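Local coordinates for protein beta-methylmalyl-CoA dehydratase (Chloroflexus aurantiacus, PDB 4E3E) that catalyses the reversible dehydration of beta-methylmalyl-CoA to mesaconyl-CoA, a step of the glyoxylate assimilation cycle, at residues 120-129 / 141-150; 6-14 / 77-85. All blocks are in the same frame, centred on the assembly; numbering follows the deposited sequence.

Contact 1 of 2, residues 120-129 / 141-150; sequences GKTGVVYVHS and EYIRWVMVRK
From Gly-123 facing Val-148 to Ser-129 facing Tyr-142, strands 122-129 and 141-149 run antiparallel, their directions 149° apart, and every second pair is hydrogen-bonded, as at Val-127 N to Arg-144 O (2.9 Å). On the face carrying Val-124, Tyr-126, Trp-145 and Met-147, the Tyr-126 and five-membered Trp-145 rings are nearly parallel but slid until they barely overlap. The contact is made instead by Trp-145 CB, which lies over the phenol face 3.8 Å from the Tyr-126 ring centroid, and by the rim atom Tyr-126 CE2, 3.5 Å from Trp-145 CG. These strands form a beta hairpin in the antiparallel sheet of a hotdog-family protein, and the reverse face partly meets helix 65-80. On that reverse face Val-125 CG1 is pressed against Val-146 CG2 at 3.4 Å, tighter than usual. Farther along, Ser-129 CB covers a face of the Tyr-142 ring, while one water joins Ser-129 OG, Tyr-142 OH and Arg-144 NE, accepting from the last. Ser-129 OG also bonds to Ser-109, and the Arg-144 guanidinium to Asn-87, a substrate-binding residue by similarity. With CG trans to its own N (chi1 -179°), His-128 directs NE2 at the anti lone pair of Glu-141 OE1 (2.8 Å), in the imidazole plane but bent to 134° at the hydrogen. Replacing the imidazole with an alanine methyl would probably leave Glu-141 OE1 without this donor and its carboxylate, salt-bridged to Arg-94 through OE2, freer to turn.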
ATOM      1  N   GLY A 120      -4.656  42.473   3.273  1.00 54.51           N
ATOM      2  CA  GLY A 120      -4.289  42.352   4.687  1.00 55.78           C
ATOM      3  C   GLY A 120      -4.792  41.109   5.416  1.00 63.83           C
ATOM      4  O   GLY A 120      -4.631  41.004   6.637  1.00 60.91           O
ATOM      5  N   LYS A 121      -5.397  40.174   4.679  1.00 58.81           N
ATOM      6  CA  LYS A 121      -5.967  38.948   5.264  1.00 51.86           C
ATOM      7  C   LYS A 121      -5.007  37.763   5.195  1.00 47.01           C
ATOM      8  O   LYS A 121      -5.136  36.806   5.959  1.00 46.03           O
ATOM      9  CB  LYS A 121      -7.299  38.587   4.598  1.00 51.13           C
ATOM     10  CG  LYS A 121      -8.365  39.659   4.762  1.00 58.90           C
ATOM     11  CD  LYS A 121      -9.762  39.073   4.690  1.00 66.93           C
ATOM     12  CE  LYS A 121     -10.787  40.093   5.153  1.00 76.12           C
ATOM     13  NZ  LYS A 121     -12.153  39.509   5.159  1.00 83.17           N
ATOM     14  N   THR A 122      -4.056  37.834   4.267  1.00 45.11           N
ATOM     15  CA  THR A 122      -3.063  36.784   4.072  1.00 44.07           C
ATOM     16  C   THR A 122      -1.687  37.397   3.817  1.00 43.13           C
ATOM     17  O   THR A 122      -1.550  38.619   3.710  1.00 42.14           O
ATOM     18  CB  THR A 122      -3.415  35.905   2.861  1.00 45.83           C
ATOM     19  OG1 THR A 122      -3.574  36.747   1.714  1.00 49.31           O
ATOM     20  CG2 THR A 122      -4.698  35.110   3.098  1.00 47.43           C
ATOM     21  N   GLY A 123      -0.675  36.542   3.719  1.00 39.27           N
ATOM     22  CA  GLY A 123       0.672  36.966   3.372  1.00 38.46           C
ATOM     23  C   GLY A 123       1.469  35.845   2.729  1.00 39.82           C
ATOM     24  O   GLY A 123       1.154  34.660   2.886  1.00 39.88           O
ATOM     25  N   VAL A 124       2.515  36.231   2.010  1.00 36.51           N
ATOM     26  CA  VAL A 124       3.388  35.292   1.323  1.00 35.78           C
ATOM     27  C   VAL A 124       4.662  35.093   2.134  1.00 34.99           C
ATOM     28  O   VAL A 124       5.327  36.062   2.507  1.00 34.51           O
ATOM     29  CB  VAL A 124       3.764  35.827  -0.077  1.00 36.47           C
ATOM     30  CG1 VAL A 124       4.741  34.889  -0.786  1.00 30.91           C
ATOM     31  CG2 VAL A 124       2.510  36.074  -0.906  1.00 36.04           C
ATOM     32  N   VAL A 125       5.007  33.836   2.394  1.00 31.89           N
ATOM     33  CA  VAL A 125       6.261  33.514   3.089  1.00 30.66           C
ATOM     34  C   VAL A 125       7.134  32.670   2.167  1.00 31.70           C
ATOM     35  O   VAL A 125       6.654  31.722   1.538  1.00 33.23           O
ATOM     36  CB  VAL A 125       5.999  32.860   4.474  1.00 31.84           C
ATOM     37  CG1 VAL A 125       4.928  31.796   4.386  1.00 37.59           C
ATOM     38  CG2 VAL A 125       7.271  32.290   5.125  1.00 27.65           C
ATOM     39  N   TYR A 126       8.400  33.064   2.052  1.00 31.97           N
ATOM     40  CA  TYR A 126       9.384  32.358   1.239  1.00 33.32           C
ATOM     41  C   TYR A 126      10.240  31.598   2.207  1.00 33.70           C
ATOM     42  O   TYR A 126      10.729  32.181   3.186  1.00 32.39           O
ATOM     43  CB  TYR A 126      10.275  33.340   0.462  1.00 33.21           C
ATOM     44  CG  TYR A 126       9.523  34.157  -0.556  1.00 32.46           C
ATOM     45  CD1 TYR A 126       8.726  35.231  -0.163  1.00 34.87           C
ATOM     46  CD2 TYR A 126       9.604  33.861  -1.913  1.00 36.00           C
ATOM     47  CE1 TYR A 126       8.027  35.986  -1.093  1.00 37.73           C
ATOM     48  CE2 TYR A 126       8.909  34.617  -2.857  1.00 34.42           C
ATOM     49  CZ  TYR A 126       8.122  35.671  -2.437  1.00 36.15           C
ATOM     50  OH  TYR A 126       7.424  36.419  -3.352  1.00 36.50           O
ATOM     51  N   VAL A 127      10.417  30.301   1.938  1.00 33.89           N
ATOM     52  CA  VAL A 127      11.288  29.447   2.755  1.00 31.45           C
ATOM     53  C   VAL A 127      12.359  28.741   1.927  1.00 28.46           C
ATOM     54  O   VAL A 127      12.126  28.378   0.773  1.00 28.06           O
ATOM     55  CB  VAL A 127      10.489  28.395   3.574  1.00 31.44           C
ATOM     56  CG1 VAL A 127       9.560  29.079   4.576  1.00 34.73           C
ATOM     57  CG2 VAL A 127       9.724  27.434   2.663  1.00 27.81           C
ATOM     58  N   HIS A 128      13.539  28.569   2.519  1.00 28.12           N
ATOM     59  CA  HIS A 128      14.560  27.712   1.961  1.00 27.62           C
ATOM     60  C   HIS A 128      14.535  26.458   2.790  1.00 29.44           C
ATOM     61  O   HIS A 128      14.893  26.492   3.969  1.00 28.41           O
ATOM     62  CB  HIS A 128      15.921  28.408   2.036  1.00 29.70           C
ATOM     63  CG  HIS A 128      17.070  27.604   1.448  1.00 28.65           C
ATOM     64  ND1 HIS A 128      18.298  27.595   2.000  1.00 34.11           N
ATOM     65  CD2 HIS A 128      17.142  26.787   0.328  1.00 28.71           C
ATOM     66  CE1 HIS A 128      19.119  26.814   1.271  1.00 31.48           C
ATOM     67  NE2 HIS A 128      18.413  26.324   0.243  1.00 31.78           N
ATOM     68  N   SER A 129      14.078  25.350   2.199  1.00 28.42           N
ATOM     69  CA  SER A 129      14.035  24.046   2.899  1.00 25.76           C
ATOM     70  C   SER A 129      15.189  23.141   2.471  1.00 26.90           C
ATOM     71  O   SER A 129      15.507  23.036   1.278  1.00 28.36           O
ATOM     72  CB  SER A 129      12.706  23.336   2.653  1.00 25.00           C
ATOM     73  OG  SER A 129      11.635  24.076   3.192  1.00 26.22           O
ATOM     74  N   GLU A 141      17.749  20.582  -1.601  1.00 27.00           N
ATOM     75  CA  GLU A 141      17.381  21.914  -1.121  1.00 28.34           C
ATOM     76  C   GLU A 141      16.509  22.602  -2.173  1.00 26.42           C
ATOM     77  O   GLU A 141      16.661  22.359  -3.367  1.00 28.33           O
ATOM     78  CB  GLU A 141      18.620  22.757  -0.789  1.00 27.61           C
ATOM     79  CG  GLU A 141      19.518  23.051  -1.987  1.00 31.95           C
ATOM     80  CD  GLU A 141      20.686  23.950  -1.636  1.00 41.65           C
ATOM     81  OE1 GLU A 141      20.515  24.880  -0.828  1.00 39.51           O
ATOM     82  OE2 GLU A 141      21.781  23.728  -2.167  1.00 50.49           O
ATOM     83  N   TYR A 142      15.597  23.453  -1.734  1.00 27.79           N
ATOM     84  CA  TYR A 142      14.748  24.203  -2.662  1.00 29.54           C
ATOM     85  C   TYR A 142      14.159  25.410  -1.940  1.00 30.11           C
ATOM     86  O   TYR A 142      14.222  25.512  -0.704  1.00 29.90           O
ATOM     87  CB  TYR A 142      13.627  23.324  -3.251  1.00 28.97           C
ATOM     88  CG  TYR A 142      12.679  22.782  -2.203  1.00 30.62           C
ATOM     89  CD1 TYR A 142      11.644  23.569  -1.700  1.00 27.76           C
ATOM     90  CD2 TYR A 142      12.829  21.485  -1.701  1.00 32.11           C
ATOM     91  CE1 TYR A 142      10.782  23.086  -0.716  1.00 31.03           C
ATOM     92  CE2 TYR A 142      11.976  20.991  -0.722  1.00 31.55           C
ATOM     93  CZ  TYR A 142      10.953  21.800  -0.232  1.00 27.52           C
ATOM     94  OH  TYR A 142      10.099  21.335   0.742  1.00 28.14           O
ATOM     95  N   ILE A 143      13.592  26.318  -2.724  1.00 27.15           N
ATOM     96  CA  ILE A 143      12.850  27.440  -2.197  1.00 27.43           C
ATOM     97  C   ILE A 143      11.407  27.230  -2.607  1.00 27.79           C
ATOM     98  O   ILE A 143      11.127  26.802  -3.725  1.00 30.26           O
ATOM     99  CB  ILE A 143      13.377  28.774  -2.773  1.00 26.95           C
ATOM    100  CG1 ILE A 143      14.781  29.071  -2.228  1.00 27.09           C
ATOM    101  CG2 ILE A 143      12.416  29.924  -2.486  1.00 29.86           C
ATOM    102  CD1 ILE A 143      15.546  30.051  -3.084  1.00 30.84           C
ATOM    103  N   ARG A 144      10.482  27.492  -1.697  1.00 26.34           N
ATOM    104  CA  ARG A 144       9.088  27.536  -2.082  1.00 26.97           C
ATOM    105  C   ARG A 144       8.458  28.721  -1.387  1.00 29.82           C
ATOM    106  O   ARG A 144       8.987  29.216  -0.378  1.00 30.98           O
ATOM    107  CB  ARG A 144       8.357  26.206  -1.779  1.00 25.13           C
ATOM    108  CG  ARG A 144       7.890  25.974  -0.342  1.00 27.22           C
ATOM    109  CD  ARG A 144       7.054  24.706  -0.284  1.00 26.69           C
ATOM    110  NE  ARG A 144       6.759  24.209   1.064  1.00 25.52           N
ATOM    111  CZ  ARG A 144       5.534  24.128   1.587  1.00 29.11           C
ATOM    112  NH1 ARG A 144       4.458  24.534   0.896  1.00 29.57           N
ATOM    113  NH2 ARG A 144       5.379  23.628   2.812  1.00 29.28           N
ATOM    114  N   TRP A 145       7.351  29.197  -1.939  1.00 32.62           N
ATOM    115  CA  TRP A 145       6.605  30.258  -1.290  1.00 33.21           C
ATOM    116  C   TRP A 145       5.153  29.929  -1.265  1.00 31.67           C
ATOM    117  O   TRP A 145       4.638  29.297  -2.187  1.00 32.30           O
ATOM    118  CB  TRP A 145       6.926  31.653  -1.851  1.00 31.62           C
ATOM    119  CG  TRP A 145       6.739  31.850  -3.339  1.00 30.47           C
ATOM    120  CD1 TRP A 145       5.729  32.563  -3.972  1.00 34.22           C
ATOM    121  CD2 TRP A 145       7.610  31.375  -4.431  1.00 32.55           C
ATOM    122  NE1 TRP A 145       5.893  32.552  -5.337  1.00 34.57           N
ATOM    123  CE2 TRP A 145       6.999  31.860  -5.682  1.00 32.29           C
ATOM    124  CE3 TRP A 145       8.785  30.623  -4.497  1.00 33.13           C
ATOM    125  CZ2 TRP A 145       7.549  31.582  -6.927  1.00 31.62           C
ATOM    126  CZ3 TRP A 145       9.333  30.350  -5.761  1.00 31.00           C
ATOM    127  CH2 TRP A 145       8.727  30.817  -6.945  1.00 34.85           C
ATOM    128  N   VAL A 146       4.508  30.309  -0.167  1.00 34.97           N
ATOM    129  CA  VAL A 146       3.139  29.904   0.152  1.00 36.58           C
ATOM    130  C   VAL A 146       2.332  31.112   0.611  1.00 36.02           C
ATOM    131  O   VAL A 146       2.864  32.020   1.254  1.00 40.43           O
ATOM    132  CB  VAL A 146       3.085  28.819   1.265  1.00 37.29           C
ATOM    133  CG1 VAL A 146       3.569  27.485   0.742  1.00 40.39           C
ATOM    134  CG2 VAL A 146       3.952  29.195   2.451  1.00 40.41           C
HETATM  135  N   MSE A 147       1.049  31.113   0.287  1.00 32.97           N
HETATM  136  CA  MSE A 147       0.151  32.147   0.768  1.00 33.82           C
HETATM  137  C   MSE A 147      -0.445  31.611   2.034  1.00 35.63           C
HETATM  138  O   MSE A 147      -1.120  30.579   2.015  1.00 34.01           O
HETATM  139  CB  MSE A 147      -0.927  32.375  -0.271  1.00 33.07           C
HETATM  140  CG  MSE A 147      -1.776  33.531   0.239  1.00 44.88           C
HETATM  141 SE   MSE A 147      -3.121  33.883  -1.133  1.00 73.32          SE
HETATM  142  CE  MSE A 147      -2.052  35.056  -2.312  1.00 52.09           C
ATOM    143  N   VAL A 148      -0.183  32.294   3.148  1.00 38.75           N
ATOM    144  CA  VAL A 148      -0.615  31.826   4.471  1.00 41.01           C
ATOM    145  C   VAL A 148      -1.623  32.777   5.111  1.00 40.23           C
ATOM    146  O   VAL A 148      -1.478  34.007   5.028  1.00 41.35           O
ATOM    147  CB  VAL A 148       0.587  31.630   5.426  1.00 37.49           C
ATOM    148  CG1 VAL A 148       0.149  31.009   6.752  1.00 39.56           C
ATOM    149  CG2 VAL A 148       1.646  30.767   4.765  1.00 33.87           C
ATOM    150  N   ARG A 149      -2.634  32.198   5.754  1.00 39.08           N
ATOM    151  CA  ARG A 149      -3.615  32.963   6.508  1.00 44.14           C
ATOM    152  C   ARG A 149      -2.979  33.733   7.657  1.00 44.21           C
ATOM    153  O   ARG A 149      -2.060  33.248   8.326  1.00 41.75           O
ATOM    154  CB  ARG A 149      -4.667  32.038   7.115  1.00 44.68           C
ATOM    155  CG  ARG A 149      -5.617  31.396   6.133  1.00 41.92           C
ATOM    156  CD  ARG A 149      -6.655  30.583   6.889  1.00 48.28           C
ATOM    157  NE  ARG A 149      -7.415  29.731   5.984  1.00 47.39           N
ATOM    158  CZ  ARG A 149      -7.112  28.467   5.698  1.00 35.82           C
ATOM    159  NH1 ARG A 149      -6.062  27.868   6.254  1.00 58.90           N
ATOM    160  NH2 ARG A 149      -7.869  27.792   4.854  1.00 36.97           N
ATOM    161  N   LYS A 150      -3.487  34.939   7.877  1.00 46.67           N
ATOM    162  CA  LYS A 150      -3.237  35.638   9.118  1.00 45.10           C
ATOM    163  C   LYS A 150      -4.284  35.157  10.107  1.00 47.13           C
ATOM    164  O   LYS A 150      -5.451  34.993   9.748  1.00 52.49           O
ATOM    165  CB  LYS A 150      -3.349  37.146   8.923  1.00 45.84           C
ATOM    166  CG  LYS A 150      -2.134  37.776   8.270  1.00 45.78           C
ATOM    167  CD  LYS A 150      -2.305  39.275   8.065  1.00 48.38           C
ATOM    168  CE  LYS A 150      -2.213  40.052   9.373  1.00 49.88           C
ATOM    169  NZ  LYS A 150      -2.255  41.525   9.146  1.00 57.74           N
TER
HETATM  170  O   HOH W   1       9.174  23.391   2.291  1.00 36.67           O

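Contact 2 of 2, residues 6-14 / 77-85; sequences NPGNFFEDF and VPDISLNAI
Asn-83, with CG anti to its carbonyl carbon (chi1 -55°), reaches into the 6-14 loop, and Asn-9, turned the same way (chi1 -71°), reaches back to Asp-79. The Asn-83 amide spends both N-H groups on backbone carbonyls: ND2 to Pro-7 O is 3.1 Å and ND2 to Asn-9 O is 2.9 Å, both nearly straight and close to the amide plane. The acceptors are used differently, since Pro-7 O is met on a lone pair, whereas the donor stands well above the Asn-9 carbonyl plane. In return Asn-9 ND2 meets a lone pair of Asp-79 O at 2.8 Å. The Phe-10 ring stacks on the Asn-83 amide, planes 14° apart, with Asn-83 CG 3.6 Å above the ring plane and offset toward its rim. Phe-14 comes edge-on to the carbonyl oxygens of Asp-79 and Ile-80.

Gly-8, its N held by Asn-6 OD1 (2.8 Å) in an Asx turn, has positive phi and would place any CB against Asn-83 ND2. The fold element joined here is the N-terminal loop, laid over the weakly bonded last part of helix 65-80 and the type I turn Ser-81 to Ala-84 that leads into strand 84-95. Asp-79 OD2 bonds to His-22, and Asn-6 N to Asn-263 OD1 of the second subunit.

A water donates to Asn-9 O and Ile-80 O and accepts from Asn-83 N. Asn-9 O thus receives two donors, and two segments without regular pairing are joined through neutral amides, carbonyls and water, with the stacked ring and the paired N-H bonds together fixing the rotation of the Asn-83 amide.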
ATOM      1  N   ASN A   6      -0.295  21.718  18.399  1.00 37.21           N
ATOM      2  CA  ASN A   6       0.536  22.563  17.544  1.00 40.35           C
ATOM      3  C   ASN A   6      -0.355  23.231  16.510  1.00 39.94           C
ATOM      4  O   ASN A   6      -0.769  22.573  15.547  1.00 40.01           O
ATOM      5  CB  ASN A   6       1.633  21.716  16.880  1.00 41.92           C
ATOM      6  CG  ASN A   6       2.512  22.510  15.915  1.00 50.95           C
ATOM      7  OD1 ASN A   6       2.316  23.715  15.694  1.00 49.06           O
ATOM      8  ND2 ASN A   6       3.497  21.824  15.328  1.00 59.13           N
ATOM      9  N   PRO A   7      -0.656  24.535  16.697  1.00 38.36           N
ATOM     10  CA  PRO A   7      -1.575  25.212  15.773  1.00 41.97           C
ATOM     11  C   PRO A   7      -0.919  25.534  14.428  1.00 39.16           C
ATOM     12  O   PRO A   7      -1.587  26.027  13.523  1.00 36.45           O
ATOM     13  CB  PRO A   7      -1.936  26.502  16.523  1.00 39.07           C
ATOM     14  CG  PRO A   7      -0.753  26.782  17.380  1.00 41.30           C
ATOM     15  CD  PRO A   7      -0.178  25.441  17.764  1.00 39.57           C
ATOM     16  N   GLY A   8       0.377  25.244  14.308  1.00 35.66           N
ATOM     17  CA  GLY A   8       1.152  25.632  13.134  1.00 40.26           C
ATOM     18  C   GLY A   8       1.468  27.116  13.219  1.00 42.51           C
ATOM     19  O   GLY A   8       1.153  27.780  14.212  1.00 44.91           O
ATOM     20  N   ASN A   9       2.106  27.649  12.194  1.00 41.29           N
ATOM     21  CA  ASN A   9       2.339  29.080  12.158  1.00 38.97           C
ATOM     22  C   ASN A   9       1.310  29.748  11.278  1.00 39.12           C
ATOM     23  O   ASN A   9       0.921  29.188  10.255  1.00 40.75           O
ATOM     24  CB  ASN A   9       3.727  29.372  11.611  1.00 36.20           C
ATOM     25  CG  ASN A   9       4.820  28.986  12.578  1.00 38.04           C
ATOM     26  OD1 ASN A   9       4.948  29.580  13.647  1.00 45.75           O
ATOM     27  ND2 ASN A   9       5.612  27.986  12.209  1.00 34.18           N
ATOM     28  N   PHE A  10       0.863  30.933  11.682  1.00 36.58           N
ATOM     29  CA  PHE A  10       0.085  31.802  10.801  1.00 38.92           C
ATOM     30  C   PHE A  10       1.035  32.867  10.267  1.00 39.28           C
ATOM     31  O   PHE A  10       2.176  32.949  10.730  1.00 38.47           O
ATOM     32  CB  PHE A  10      -1.098  32.423  11.555  1.00 37.04           C
ATOM     33  CG  PHE A  10      -2.215  31.455  11.812  1.00 40.06           C
ATOM     34  CD1 PHE A  10      -2.156  30.566  12.890  1.00 44.53           C
ATOM     35  CD2 PHE A  10      -3.325  31.419  10.975  1.00 37.51           C
ATOM     36  CE1 PHE A  10      -3.183  29.664  13.124  1.00 43.32           C
ATOM     37  CE2 PHE A  10      -4.355  30.520  11.206  1.00 41.24           C
ATOM     38  CZ  PHE A  10      -4.286  29.641  12.277  1.00 39.74           C
ATOM     39  N   PHE A  11       0.590  33.675   9.300  1.00 39.90           N
ATOM     40  CA  PHE A  11       1.515  34.590   8.618  1.00 37.95           C
ATOM     41  C   PHE A  11       2.308  35.491   9.568  1.00 40.81           C
ATOM     42  O   PHE A  11       3.534  35.598   9.438  1.00 39.64           O
ATOM     43  CB  PHE A  11       0.827  35.426   7.528  1.00 38.14           C
ATOM     44  CG  PHE A  11       1.754  36.405   6.844  1.00 40.93           C
ATOM     45  CD1 PHE A  11       2.755  35.952   5.980  1.00 39.89           C
ATOM     46  CD2 PHE A  11       1.644  37.773   7.082  1.00 43.87           C
ATOM     47  CE1 PHE A  11       3.617  36.844   5.355  1.00 40.80           C
ATOM     48  CE2 PHE A  11       2.502  38.669   6.461  1.00 46.09           C
ATOM     49  CZ  PHE A  11       3.489  38.203   5.596  1.00 46.31           C
ATOM     50  N   GLU A  12       1.610  36.112  10.523  1.00 42.98           N
ATOM     51  CA  GLU A  12       2.233  37.059  11.459  1.00 44.91           C
ATOM     52  C   GLU A  12       3.220  36.388  12.423  1.00 42.11           C
ATOM     53  O   GLU A  12       4.008  37.062  13.094  1.00 43.20           O
ATOM     54  CB  GLU A  12       1.169  37.869  12.226  1.00 46.90           C
ATOM     55  CG  GLU A  12       0.261  37.064  13.154  1.00 48.67           C
ATOM     56  CD  GLU A  12      -1.044  36.625  12.499  1.00 50.06           C
ATOM     57  OE1 GLU A  12      -1.003  35.969  11.431  1.00 47.62           O
ATOM     58  OE2 GLU A  12      -2.116  36.927  13.069  1.00 52.92           O
ATOM     59  N   ASP A  13       3.174  35.060  12.472  1.00 40.48           N
ATOM     60  CA  ASP A  13       4.045  34.287  13.350  1.00 40.79           C
ATOM     61  C   ASP A  13       5.461  34.136  12.810  1.00 40.60           C
ATOM     62  O   ASP A  13       6.381  33.838  13.571  1.00 43.56           O
ATOM     63  CB  ASP A  13       3.440  32.911  13.637  1.00 39.79           C
ATOM     64  CG  ASP A  13       2.096  32.999  14.337  1.00 42.18           C
ATOM     65  OD1 ASP A  13       1.885  33.943  15.134  1.00 45.74           O
ATOM     66  OD2 ASP A  13       1.247  32.123  14.090  1.00 43.14           O
ATOM     67  N   PHE A  14       5.632  34.340  11.505  1.00 38.78           N
ATOM     68  CA  PHE A  14       6.929  34.151  10.864  1.00 39.82           C
ATOM     69  C   PHE A  14       7.870  35.331  11.075  1.00 39.99           C
ATOM     70  O   PHE A  14       7.443  36.484  11.095  1.00 43.85           O
ATOM     71  CB  PHE A  14       6.760  33.869   9.369  1.00 38.06           C
ATOM     72  CG  PHE A  14       6.146  32.526   9.068  1.00 36.90           C
ATOM     73  CD1 PHE A  14       6.872  31.344   9.276  1.00 35.44           C
ATOM     74  CD2 PHE A  14       4.846  32.437   8.566  1.00 31.93           C
ATOM     75  CE1 PHE A  14       6.303  30.102   8.997  1.00 33.02           C
ATOM     76  CE2 PHE A  14       4.277  31.203   8.285  1.00 33.45           C
ATOM     77  CZ  PHE A  14       5.004  30.033   8.495  1.00 33.15           C
ATOM     78  N   VAL A  77       5.433  20.681   6.188  1.00 23.85           N
ATOM     79  CA  VAL A  77       4.003  21.064   6.180  1.00 25.31           C
ATOM     80  C   VAL A  77       3.434  21.524   7.551  1.00 27.70           C
ATOM     81  O   VAL A  77       2.780  22.586   7.620  1.00 29.16           O
ATOM     82  CB  VAL A  77       3.127  19.989   5.505  1.00 24.23           C
ATOM     83  CG1 VAL A  77       1.632  20.287   5.690  1.00 22.52           C
ATOM     84  CG2 VAL A  77       3.471  19.903   4.018  1.00 24.86           C
ATOM     85  N   PRO A  78       3.681  20.754   8.640  1.00 27.67           N
ATOM     86  CA  PRO A  78       3.142  21.183   9.947  1.00 24.49           C
ATOM     87  C   PRO A  78       3.519  22.628  10.327  1.00 30.22           C
ATOM     88  O   PRO A  78       2.677  23.356  10.853  1.00 33.61           O
ATOM     89  CB  PRO A  78       3.778  20.182  10.932  1.00 29.26           C
ATOM     90  CG  PRO A  78       4.043  18.965  10.102  1.00 30.37           C
ATOM     91  CD  PRO A  78       4.505  19.529   8.780  1.00 26.49           C
ATOM     92  N   ASP A  79       4.750  23.038  10.020  1.00 30.16           N
ATOM     93  CA  ASP A  79       5.276  24.348  10.438  1.00 29.70           C
ATOM     94  C   ASP A  79       5.149  25.465   9.406  1.00 31.69           C
ATOM     95  O   ASP A  79       5.157  26.643   9.767  1.00 32.59           O
ATOM     96  CB  ASP A  79       6.743  24.211  10.834  1.00 30.46           C
ATOM     97  CG  ASP A  79       6.953  23.157  11.898  1.00 32.87           C
ATOM     98  OD1 ASP A  79       6.265  23.217  12.931  1.00 32.97           O
ATOM     99  OD2 ASP A  79       7.790  22.262  11.704  1.00 37.33           O
ATOM    100  N   ILE A  80       5.050  25.107   8.129  1.00 33.36           N
ATOM    101  CA  ILE A  80       5.063  26.107   7.062  1.00 31.04           C
ATOM    102  C   ILE A  80       3.694  26.300   6.420  1.00 33.28           C
ATOM    103  O   ILE A  80       3.253  27.434   6.254  1.00 32.17           O
ATOM    104  CB  ILE A  80       6.120  25.766   5.977  1.00 31.29           C
ATOM    105  CG1 ILE A  80       7.508  25.602   6.605  1.00 30.86           C
ATOM    106  CG2 ILE A  80       6.122  26.797   4.841  1.00 32.63           C
ATOM    107  CD1 ILE A  80       8.000  26.791   7.408  1.00 32.19           C
ATOM    108  N   SER A  81       3.021  25.208   6.063  1.00 33.79           N
ATOM    109  CA  SER A  81       1.838  25.321   5.204  1.00 31.39           C
ATOM    110  C   SER A  81       0.558  24.764   5.809  1.00 31.64           C
ATOM    111  O   SER A  81      -0.467  24.710   5.126  1.00 33.95           O
ATOM    112  CB  SER A  81       2.097  24.731   3.805  1.00 31.82           C
ATOM    113  OG  SER A  81       2.611  23.407   3.880  1.00 29.45           O
ATOM    114  N   LEU A  82       0.603  24.371   7.080  1.00 32.51           N
ATOM    115  CA  LEU A  82      -0.612  23.934   7.765  1.00 35.34           C
ATOM    116  C   LEU A  82      -1.754  24.958   7.590  1.00 33.69           C
ATOM    117  O   LEU A  82      -2.893  24.582   7.331  1.00 34.11           O
ATOM    118  CB  LEU A  82      -0.351  23.641   9.247  1.00 34.57           C
ATOM    119  CG  LEU A  82      -1.499  22.935   9.988  1.00 36.11           C
ATOM    120  CD1 LEU A  82      -1.824  21.579   9.366  1.00 36.59           C
ATOM    121  CD2 LEU A  82      -1.192  22.781  11.472  1.00 30.47           C
ATOM    122  N   ASN A  83      -1.425  26.248   7.693  1.00 34.00           N
ATOM    123  CA  ASN A  83      -2.408  27.321   7.559  1.00 35.48           C
ATOM    124  C   ASN A  83      -2.330  28.094   6.232  1.00 38.89           C
ATOM    125  O   ASN A  83      -2.739  29.254   6.154  1.00 36.92           O
ATOM    126  CB  ASN A  83      -2.288  28.269   8.751  1.00 32.73           C
ATOM    127  CG  ASN A  83      -2.416  27.540  10.066  1.00 32.12           C
ATOM    128  OD1 ASN A  83      -3.463  26.960  10.345  1.00 33.92           O
ATOM    129  ND2 ASN A  83      -1.335  27.515  10.859  1.00 33.23           N
ATOM    130  N   ALA A  84      -1.812  27.433   5.196  1.00 39.24           N
ATOM    131  CA  ALA A  84      -1.648  28.036   3.869  1.00 34.21           C
ATOM    132  C   ALA A  84      -2.902  27.912   3.015  1.00 36.64           C
ATOM    133  O   ALA A  84      -3.637  26.927   3.120  1.00 38.33           O
ATOM    134  CB  ALA A  84      -0.452  27.420   3.144  1.00 34.05           C
ATOM    135  N   ILE A  85      -3.136  28.920   2.172  1.00 39.90           N
ATOM    136  CA  ILE A  85      -4.198  28.889   1.153  1.00 40.76           C
ATOM    137  C   ILE A  85      -3.696  28.136  -0.087  1.00 39.59           C
ATOM    138  O   ILE A  85      -4.430  27.349  -0.672  1.00 39.55           O
ATOM    139  CB  ILE A  85      -4.655  30.313   0.731  1.00 38.98           C
ATOM    140  CG1 ILE A  85      -5.067  31.165   1.945  1.00 50.28           C
ATOM    141  CG2 ILE A  85      -5.780  30.267  -0.315  1.00 41.33           C
ATOM    142  CD1 ILE A  85      -6.395  30.794   2.567  1.00 55.24           C
TER
HETATM  143  O   HOH W   2       1.088  27.601   7.909  1.00 46.78           O

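Following the chain, the 6-14 loop precedes strand 19-27 and is met again at 77-85, so contact 2 closes a 62-residue excursion, just over half of it helical. Only after that does contact 1 open, closing a beta hairpin with 11 residues between 120-129 and 141-150, five of them still strand. The two are in series: neither nests in nor crosses the other. Their centres nonetheless lie about 9 Å apart, with strands 138-149 and 84-95 neighbours in the sheet. Probable backbone hydrogen bonds from Ile-85 N to Met-147 O (2.6 Å) and from Phe-11 N to Arg-149 O (2.9 Å) connect them, bringing N-terminal loop, helix 65-80 and hairpin together.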